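Side-chain contacts in lysyl oxidase (Pichia pastoris, PDB 1W7C), which probably oxidises primary amines, including the side-chain amine of lysine, to aldehydes with the help of copper and a topaquinone cofactor: residues A[160-165]-A[248-253]; A[100-105]-A[109-114]. All coordinates share one frame; numbering follows the deposited sequence.

Interaction 1: A[160-165]-A[248-253]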
ATOM      1  N   GLU A 160     -23.300  37.051 -19.711  1.00 27.37           N
ATOM      2  CA  GLU A 160     -23.586  37.694 -18.426  1.00 30.35           C
ATOM      3  C   GLU A 160     -24.960  37.289 -17.912  1.00 25.31           C
ATOM      4  O   GLU A 160     -25.135  37.046 -16.731  1.00 27.24           O
ATOM      5  CB  GLU A 160     -23.471  39.222 -18.513  1.00 28.45           C
ATOM      6  CG  GLU A 160     -23.656  39.895 -17.158  1.00 32.67           C
ATOM      7  CD  GLU A 160     -23.154  41.316 -17.106  1.00 37.82           C
ATOM      8  OE1 GLU A 160     -23.145  41.979 -18.157  1.00 39.96           O
ATOM      9  OE2 GLU A 160     -22.777  41.769 -16.007  1.00 50.28           O
ATOM     10  N   GLY A 161     -25.936  37.233 -18.808  1.00 25.73           N
ATOM     11  CA  GLY A 161     -27.281  36.814 -18.448  1.00 31.03           C
ATOM     12  C   GLY A 161     -27.356  35.418 -17.865  1.00 28.80           C
ATOM     13  O   GLY A 161     -28.054  35.203 -16.887  1.00 29.31           O
ATOM     14  N   LEU A 162     -26.659  34.466 -18.477  1.00 26.15           N
ATOM     15  CA  LEU A 162     -26.713  33.075 -18.025  1.00 25.10           C
ATOM     16  C   LEU A 162     -25.842  32.817 -16.798  1.00 24.32           C
ATOM     17  O   LEU A 162     -26.216  32.058 -15.920  1.00 26.16           O
ATOM     18  CB  LEU A 162     -26.287  32.126 -19.160  1.00 25.09           C
ATOM     19  CG  LEU A 162     -27.234  32.105 -20.379  1.00 25.79           C
ATOM     20  CD1 LEU A 162     -26.673  31.194 -21.475  1.00 29.20           C
ATOM     21  CD2 LEU A 162     -28.640  31.671 -20.011  1.00 28.19           C
ATOM     22  N   ILE A 163     -24.676  33.455 -16.753  1.00 23.50           N
ATOM     23  CA  ILE A 163     -23.625  33.116 -15.790  1.00 23.28           C
ATOM     24  C   ILE A 163     -23.607  34.034 -14.573  1.00 24.03           C
ATOM     25  O   ILE A 163     -23.275  33.590 -13.486  1.00 25.75           O
ATOM     26  CB  ILE A 163     -22.246  33.069 -16.514  1.00 25.13           C
ATOM     27  CG1 ILE A 163     -22.278  31.967 -17.570  1.00 22.72           C
ATOM     28  CG2 ILE A 163     -21.095  32.829 -15.524  1.00 24.38           C
ATOM     29  CD1 ILE A 163     -21.146  31.999 -18.573  1.00 26.15           C
ATOM     30  N   GLY A 164     -23.924  35.311 -14.773  1.00 25.99           N
ATOM     31  CA  GLY A 164     -24.028  36.260 -13.681  1.00 26.08           C
ATOM     32  C   GLY A 164     -22.845  37.196 -13.521  1.00 25.67           C
ATOM     33  O   GLY A 164     -22.866  38.062 -12.656  1.00 33.36           O
ATOM     34  N   VAL A 165     -21.814  37.032 -14.347  1.00 27.61           N
ATOM     35  CA  VAL A 165     -20.681  37.950 -14.355  1.00 25.05           C
ATOM     36  C   VAL A 165     -20.377  38.303 -15.811  1.00 25.24           C
ATOM     37  O   VAL A 165     -20.719  37.539 -16.710  1.00 25.93           O
ATOM     38  CB  VAL A 165     -19.416  37.322 -13.669  1.00 27.48           C
ATOM     39  CG1 VAL A 165     -19.721  36.872 -12.231  1.00 30.73           C
ATOM     40  CG2 VAL A 165     -18.870  36.154 -14.502  1.00 27.76           C
ATOM     41  N   ASP A 248     -40.568  33.931 -21.834  1.00 40.33           N
ATOM     42  CA  ASP A 248     -40.962  33.744 -20.437  1.00 40.36           C
ATOM     43  C   ASP A 248     -40.675  32.328 -19.928  1.00 49.58           C
ATOM     44  O   ASP A 248     -40.445  32.137 -18.734  1.00 47.74           O
ATOM     45  CB  ASP A 248     -42.458  34.070 -20.251  1.00 45.73           C
ATOM     46  CG  ASP A 248     -42.750  35.568 -20.303  1.00 70.63           C
ATOM     47  OD1 ASP A 248     -43.943  35.940 -20.295  1.00 76.72           O
ATOM     48  OD2 ASP A 248     -41.859  36.442 -20.349  1.00 62.35           O
ATOM     49  N   ASP A 249     -40.694  31.348 -20.834  1.00 40.66           N
ATOM     50  CA  ASP A 249     -40.473  29.949 -20.466  1.00 40.06           C
ATOM     51  C   ASP A 249     -38.982  29.536 -20.361  1.00 40.20           C
ATOM     52  O   ASP A 249     -38.694  28.360 -20.090  1.00 44.94           O
ATOM     53  CB  ASP A 249     -41.237  29.001 -21.416  1.00 49.61           C
ATOM     54  CG  ASP A 249     -40.670  28.973 -22.842  1.00 42.32           C
ATOM     55  OD1 ASP A 249     -39.979  29.930 -23.258  1.00 43.97           O
ATOM     56  OD2 ASP A 249     -40.907  28.036 -23.632  1.00 66.90           O
ATOM     57  N   PHE A 250     -38.043  30.478 -20.529  1.00 33.34           N
ATOM     58  CA  PHE A 250     -36.619  30.110 -20.530  1.00 35.22           C
ATOM     59  C   PHE A 250     -36.132  29.793 -19.124  1.00 31.97           C
ATOM     60  O   PHE A 250     -36.325  30.589 -18.205  1.00 36.63           O
ATOM     61  CB  PHE A 250     -35.728  31.210 -21.131  1.00 29.72           C
ATOM     62  CG  PHE A 250     -34.307  30.779 -21.333  1.00 32.09           C
ATOM     63  CD1 PHE A 250     -33.948  30.044 -22.454  1.00 33.13           C
ATOM     64  CD2 PHE A 250     -33.336  31.070 -20.378  1.00 34.22           C
ATOM     65  CE1 PHE A 250     -32.634  29.607 -22.622  1.00 32.91           C
ATOM     66  CE2 PHE A 250     -32.030  30.641 -20.535  1.00 30.63           C
ATOM     67  CZ  PHE A 250     -31.675  29.906 -21.658  1.00 29.64           C
ATOM     68  N   VAL A 251     -35.451  28.654 -18.984  1.00 30.48           N
ATOM     69  CA  VAL A 251     -34.907  28.210 -17.706  1.00 27.83           C
ATOM     70  C   VAL A 251     -33.428  28.592 -17.608  1.00 26.97           C
ATOM     71  O   VAL A 251     -32.609  28.155 -18.415  1.00 28.09           O
ATOM     72  CB  VAL A 251     -35.107  26.682 -17.519  1.00 31.69           C
ATOM     73  CG1 VAL A 251     -34.410  26.181 -16.248  1.00 33.11           C
ATOM     74  CG2 VAL A 251     -36.614  26.349 -17.488  1.00 35.98           C
ATOM     75  N   THR A 252     -33.118  29.436 -16.633  1.00 27.88           N
ATOM     76  CA  THR A 252     -31.743  29.734 -16.269  1.00 26.90           C
ATOM     77  C   THR A 252     -31.384  28.918 -15.044  1.00 28.64           C
ATOM     78  O   THR A 252     -32.060  28.980 -14.009  1.00 28.66           O
ATOM     79  CB  THR A 252     -31.574  31.219 -15.990  1.00 29.81           C
ATOM     80  OG1 THR A 252     -31.963  31.971 -17.143  1.00 30.79           O
ATOM     81  CG2 THR A 252     -30.108  31.571 -15.788  1.00 32.09           C
ATOM     82  N   LEU A 253     -30.336  28.113 -15.168  1.00 24.55           N
ATOM     83  CA  LEU A 253     -29.915  27.288 -14.061  1.00 24.90           C
ATOM     84  C   LEU A 253     -29.240  28.140 -12.975  1.00 23.96           C
ATOM     85  O   LEU A 253     -28.738  29.233 -13.261  1.00 26.72           O
ATOM     86  CB  LEU A 253     -28.954  26.215 -14.552  1.00 25.01           C
ATOM     87  CG  LEU A 253     -29.527  25.193 -15.521  1.00 24.19           C
ATOM     88  CD1 LEU A 253     -28.399  24.429 -16.170  1.00 28.94           C
ATOM     89  CD2 LEU A 253     -30.504  24.240 -14.810  1.00 41.27           C
TER
HETATM   90  O   HOH W   1     -30.943  34.210 -18.175  1.00 45.51           O
HETATM   91  O   HOH W   2     -26.695  29.544 -15.164  1.00 25.51           O
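Leu162 meets Phe250 at the rim of its ring: methyl CD2 lies near the ring plane, 3.6 Å from Phe250 CE2, with Phe250 CZ next nearest, and the two side chains cross at about a right angle. This is therefore an edge contact, with the leucine not laid over a ring face. The ring reaches the helix because CG of Phe250 is anti to the backbone N (chi1 -171°), which extends the side chain across the gap. Thr252 comes alongside the same turn of helix and divides its two branches. Its methyl CG2 rests 3.9 Å from the carbonyl Leu162 O, whereas OG1, on the other branch (chi1 -58°), is 2.7 Å from a water that also gives a weak bond to Gly161 O. A second water donates to Leu162 O at 2.7 Å and to Leu253 O at 2.8 Å. No direct hydrogen bond crosses between 160-165 and 248-253, so apolar contact and two water bridges join them, and the 133 Å² buried is correspondingly small. The helix is ending here: Gly164 N still bonds to Glu160 O, but at the positive phi of Gly164 a CB would press on Ile163 O, which favours glycine. Gly161 O also accepts a bond from Lys255, whose charge probably suits the negative end of the helix dipole. The contact joins the end of helix 153-163 to the DUF1965 region after helix 238-246; Met245 of that helix touches both Leu162 and Phe250, and Tyr230 of strand 224-230 touches Leu162, Phe250 and Thr252.

Interaction 2: A[100-105]-A[109-114]; sequences LKVGPL and DETTIE
Leu100, Val102 and Ile113 pack along one face of a beta hairpin in the N2 domain, whose strands 96-103 and 112-115 run antiparallel, at 166° over the short segments. On this close-packed face Val102 and Ile113, a non-hydrogen-bonded pair, lie side by side and point the same way, with Val102 CG2 4.1 Å from Ile113 CG1. Ile113 CG2 turns back onto Leu100 CB, and Leu35 of helix 26-39 covers Val102, Thr111 and Ile113. Two hydrogen-bonded pairs, Lys101 with Glu114 and Gly103 with Thr112, flank the central one, with Thr112 N 2.9 Å from Gly103 O. The other face is looser and wet. A water donates to Glu114 OE1, and a glycan sugar touches Glu114. Another water donates to Lys101 O at 2.9 Å and bonds Thr112 OG1. Near the turn, where a cis peptide precedes Pro104, Thr111 uses both branches: CG2, anti to the backbone N, packs on Val102 CG1, while OG1, anti to the carbonyl carbon (chi1 -57°), accepts a bond from Ser108 N and donates one to Pro104 O. A valine in its place would probably leave Pro104 O and Ser108 N without their shared mate and the turn less firmly held. The donated bond is short, Thr111 OG1 lying 2.7 Å from Pro104 O and almost in line with the C=O bond.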
ATOM      1  N   LEU A 100      12.809  14.770 -37.022  1.00 17.15           N
ATOM      2  CA  LEU A 100      14.057  14.695 -37.732  1.00 17.92           C
ATOM      3  C   LEU A 100      15.175  14.301 -36.770  1.00 18.30           C
ATOM      4  O   LEU A 100      15.242  14.792 -35.657  1.00 21.95           O
ATOM      5  CB  LEU A 100      14.397  16.060 -38.370  1.00 18.26           C
ATOM      6  CG  LEU A 100      13.338  16.642 -39.324  1.00 20.03           C
ATOM      7  CD1 LEU A 100      13.738  18.072 -39.655  1.00 23.33           C
ATOM      8  CD2 LEU A 100      13.159  15.830 -40.570  1.00 20.56           C
ATOM      9  N   LYS A 101      16.041  13.399 -37.233  1.00 18.23           N
ATOM     10  CA  LYS A 101      17.255  13.010 -36.522  1.00 18.99           C
ATOM     11  C   LYS A 101      18.389  13.904 -36.976  1.00 18.94           C
ATOM     12  O   LYS A 101      18.611  14.059 -38.188  1.00 22.27           O
ATOM     13  CB  LYS A 101      17.591  11.548 -36.811  1.00 21.91           C
ATOM     14  CG  LYS A 101      18.894  11.037 -36.172  1.00 22.23           C
ATOM     15  CD  LYS A 101      19.067   9.550 -36.485  1.00 38.54           C
ATOM     16  CE  LYS A 101      20.513   9.140 -36.666  0.60 61.01           C
ATOM     17  NZ  LYS A 101      20.672   7.650 -36.600  0.60 33.90           N
ATOM     18  N   VAL A 102      19.075  14.508 -36.014  1.00 20.00           N
ATOM     19  CA  VAL A 102      20.254  15.340 -36.297  1.00 20.31           C
ATOM     20  C   VAL A 102      21.436  14.727 -35.583  1.00 20.98           C
ATOM     21  O   VAL A 102      21.456  14.634 -34.365  1.00 20.62           O
ATOM     22  CB  VAL A 102      20.092  16.804 -35.868  1.00 20.97           C
ATOM     23  CG1 VAL A 102      21.324  17.602 -36.273  1.00 22.17           C
ATOM     24  CG2 VAL A 102      18.815  17.417 -36.467  1.00 20.85           C
ATOM     25  N   GLY A 103      22.410  14.279 -36.352  1.00 21.13           N
ATOM     26  CA  GLY A 103      23.590  13.675 -35.784  1.00 19.21           C
ATOM     27  C   GLY A 103      24.487  13.028 -36.820  1.00 24.22           C
ATOM     28  O   GLY A 103      24.167  13.031 -38.001  1.00 23.43           O
ATOM     29  N   PRO A 104      25.623  12.498 -36.393  1.00 23.91           N
ATOM     30  CA  PRO A 104      26.057  12.531 -34.988  1.00 24.82           C
ATOM     31  C   PRO A 104      26.549  13.904 -34.530  1.00 27.23           C
ATOM     32  O   PRO A 104      26.832  14.795 -35.356  1.00 25.74           O
ATOM     33  CB  PRO A 104      27.204  11.518 -34.959  1.00 30.13           C
ATOM     34  CG  PRO A 104      27.762  11.546 -36.353  1.00 34.72           C
ATOM     35  CD  PRO A 104      26.589  11.797 -37.255  1.00 26.16           C
ATOM     36  N   LEU A 105      26.644  14.056 -33.213  1.00 24.18           N
ATOM     37  CA  LEU A 105      27.097  15.267 -32.574  1.00 23.74           C
ATOM     38  C   LEU A 105      28.431  14.961 -31.865  1.00 23.89           C
ATOM     39  O   LEU A 105      28.668  13.813 -31.457  1.00 31.92           O
ATOM     40  CB  LEU A 105      26.077  15.742 -31.547  1.00 23.43           C
ATOM     41  CG  LEU A 105      24.650  15.966 -32.041  1.00 24.26           C
ATOM     42  CD1 LEU A 105      23.720  16.387 -30.894  1.00 27.53           C
ATOM     43  CD2 LEU A 105      24.647  17.011 -33.152  1.00 25.36           C
ATOM     44  N   ASP A 109      31.338  17.383 -40.538  1.00 44.50           N
ATOM     45  CA  ASP A 109      30.960  17.047 -41.917  1.00 45.70           C
ATOM     46  C   ASP A 109      30.229  15.692 -42.041  1.00 45.32           C
ATOM     47  O   ASP A 109      29.677  15.372 -43.096  1.00 46.76           O
ATOM     48  CB  ASP A 109      32.172  17.124 -42.882  1.00 66.51           C
ATOM     49  CG  ASP A 109      33.392  16.368 -42.377  1.00 93.14           C
ATOM     50  OD1 ASP A 109      33.236  15.286 -41.772  1.00 75.01           O
ATOM     51  OD2 ASP A 109      34.555  16.786 -42.554  1.00101.41           O
ATOM     52  N   GLU A 110      30.230  14.906 -40.967  1.00 39.50           N
ATOM     53  CA  GLU A 110      29.517  13.632 -40.912  1.00 38.81           C
ATOM     54  C   GLU A 110      28.049  13.807 -40.504  1.00 32.92           C
ATOM     55  O   GLU A 110      27.241  12.909 -40.698  1.00 35.64           O
ATOM     56  CB  GLU A 110      30.196  12.685 -39.917  1.00 45.64           C
ATOM     57  CG  GLU A 110      31.625  12.301 -40.273  1.00 64.81           C
ATOM     58  CD  GLU A 110      32.076  11.033 -39.568  1.00 84.44           C
ATOM     59  OE1 GLU A 110      31.444  10.650 -38.554  1.00 65.19           O
ATOM     60  OE2 GLU A 110      33.058  10.417 -40.029  1.00103.47           O
ATOM     61  N   THR A 111      27.715  14.968 -39.955  1.00 27.62           N
ATOM     62  CA  THR A 111      26.370  15.202 -39.434  1.00 25.19           C
ATOM     63  C   THR A 111      25.366  15.349 -40.542  1.00 24.74           C
ATOM     64  O   THR A 111      25.591  16.076 -41.519  1.00 31.00           O
ATOM     65  CB  THR A 111      26.338  16.459 -38.577  1.00 26.79           C
ATOM     66  OG1 THR A 111      27.284  16.326 -37.528  1.00 25.87           O
ATOM     67  CG2 THR A 111      25.000  16.635 -37.878  1.00 26.74           C
ATOM     68  N   THR A 112      24.229  14.696 -40.365  1.00 23.37           N
ATOM     69  CA  THR A 112      23.120  14.801 -41.279  1.00 25.32           C
ATOM     70  C   THR A 112      21.819  15.104 -40.560  1.00 23.48           C
ATOM     71  O   THR A 112      21.711  15.001 -39.335  1.00 23.46           O
ATOM     72  CB  THR A 112      22.947  13.497 -42.075  1.00 25.53           C
ATOM     73  OG1 THR A 112      22.643  12.410 -41.183  1.00 28.60           O
ATOM     74  CG2 THR A 112      24.260  13.089 -42.788  1.00 35.85           C
ATOM     75  N   ILE A 113      20.841  15.483 -41.359  1.00 21.89           N
ATOM     76  CA  ILE A 113      19.459  15.613 -40.922  1.00 23.36           C
ATOM     77  C   ILE A 113      18.594  14.689 -41.763  1.00 24.63           C
ATOM     78  O   ILE A 113      18.598  14.791 -42.993  1.00 27.69           O
ATOM     79  CB  ILE A 113      18.978  17.055 -41.086  1.00 27.72           C
ATOM     80  CG1 ILE A 113      19.925  18.034 -40.362  1.00 29.46           C
ATOM     81  CG2 ILE A 113      17.537  17.175 -40.611  1.00 27.22           C
ATOM     82  CD1 ILE A 113      19.587  19.509 -40.579  1.00 31.13           C
ATOM     83  N   GLU A 114      17.871  13.777 -41.099  1.00 24.01           N
ATOM     84  CA  GLU A 114      17.067  12.775 -41.780  1.00 25.59           C
ATOM     85  C   GLU A 114      15.692  12.679 -41.144  1.00 23.21           C
ATOM     86  O   GLU A 114      15.566  12.863 -39.942  1.00 21.81           O
ATOM     87  CB  GLU A 114      17.719  11.392 -41.664  1.00 30.99           C
ATOM     88  CG  GLU A 114      19.163  11.298 -42.146  1.00 40.60           C
ATOM     89  CD  GLU A 114      19.815   9.986 -41.746  1.00 66.93           C
ATOM     90  OE1 GLU A 114      19.142   9.151 -41.089  1.00 43.91           O
ATOM     91  OE2 GLU A 114      21.002   9.791 -42.082  1.00 66.80           O
TER
HETATM   92  O   HOH W   3      20.661  12.183 -39.032  1.00 27.95           O
HETATM   93  O   HOH W   4      21.275   7.816 -39.806  1.00 60.58           O

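The two contacts are far apart, their centres about 60 Å from each other and their nearest atoms about 42 Å, and they do not touch. Along the chain they follow in series: interaction 2 is complete before interaction 1 opens. They share no sheet. The hairpin of interaction 2 belongs to the antiparallel sheet that includes strands 53-61 and 82-89, backed by helix 26-39, whereas interaction 1 lies beside the later sheet of strands 170-180 to 233-235, where the end of helix 153-163 meets the loop after helix 238-246. Both lie away from the copper and topaquinone site and belong to separate outlying regions, one contact made by strand pairing, the other a sparse, water-bridged junction.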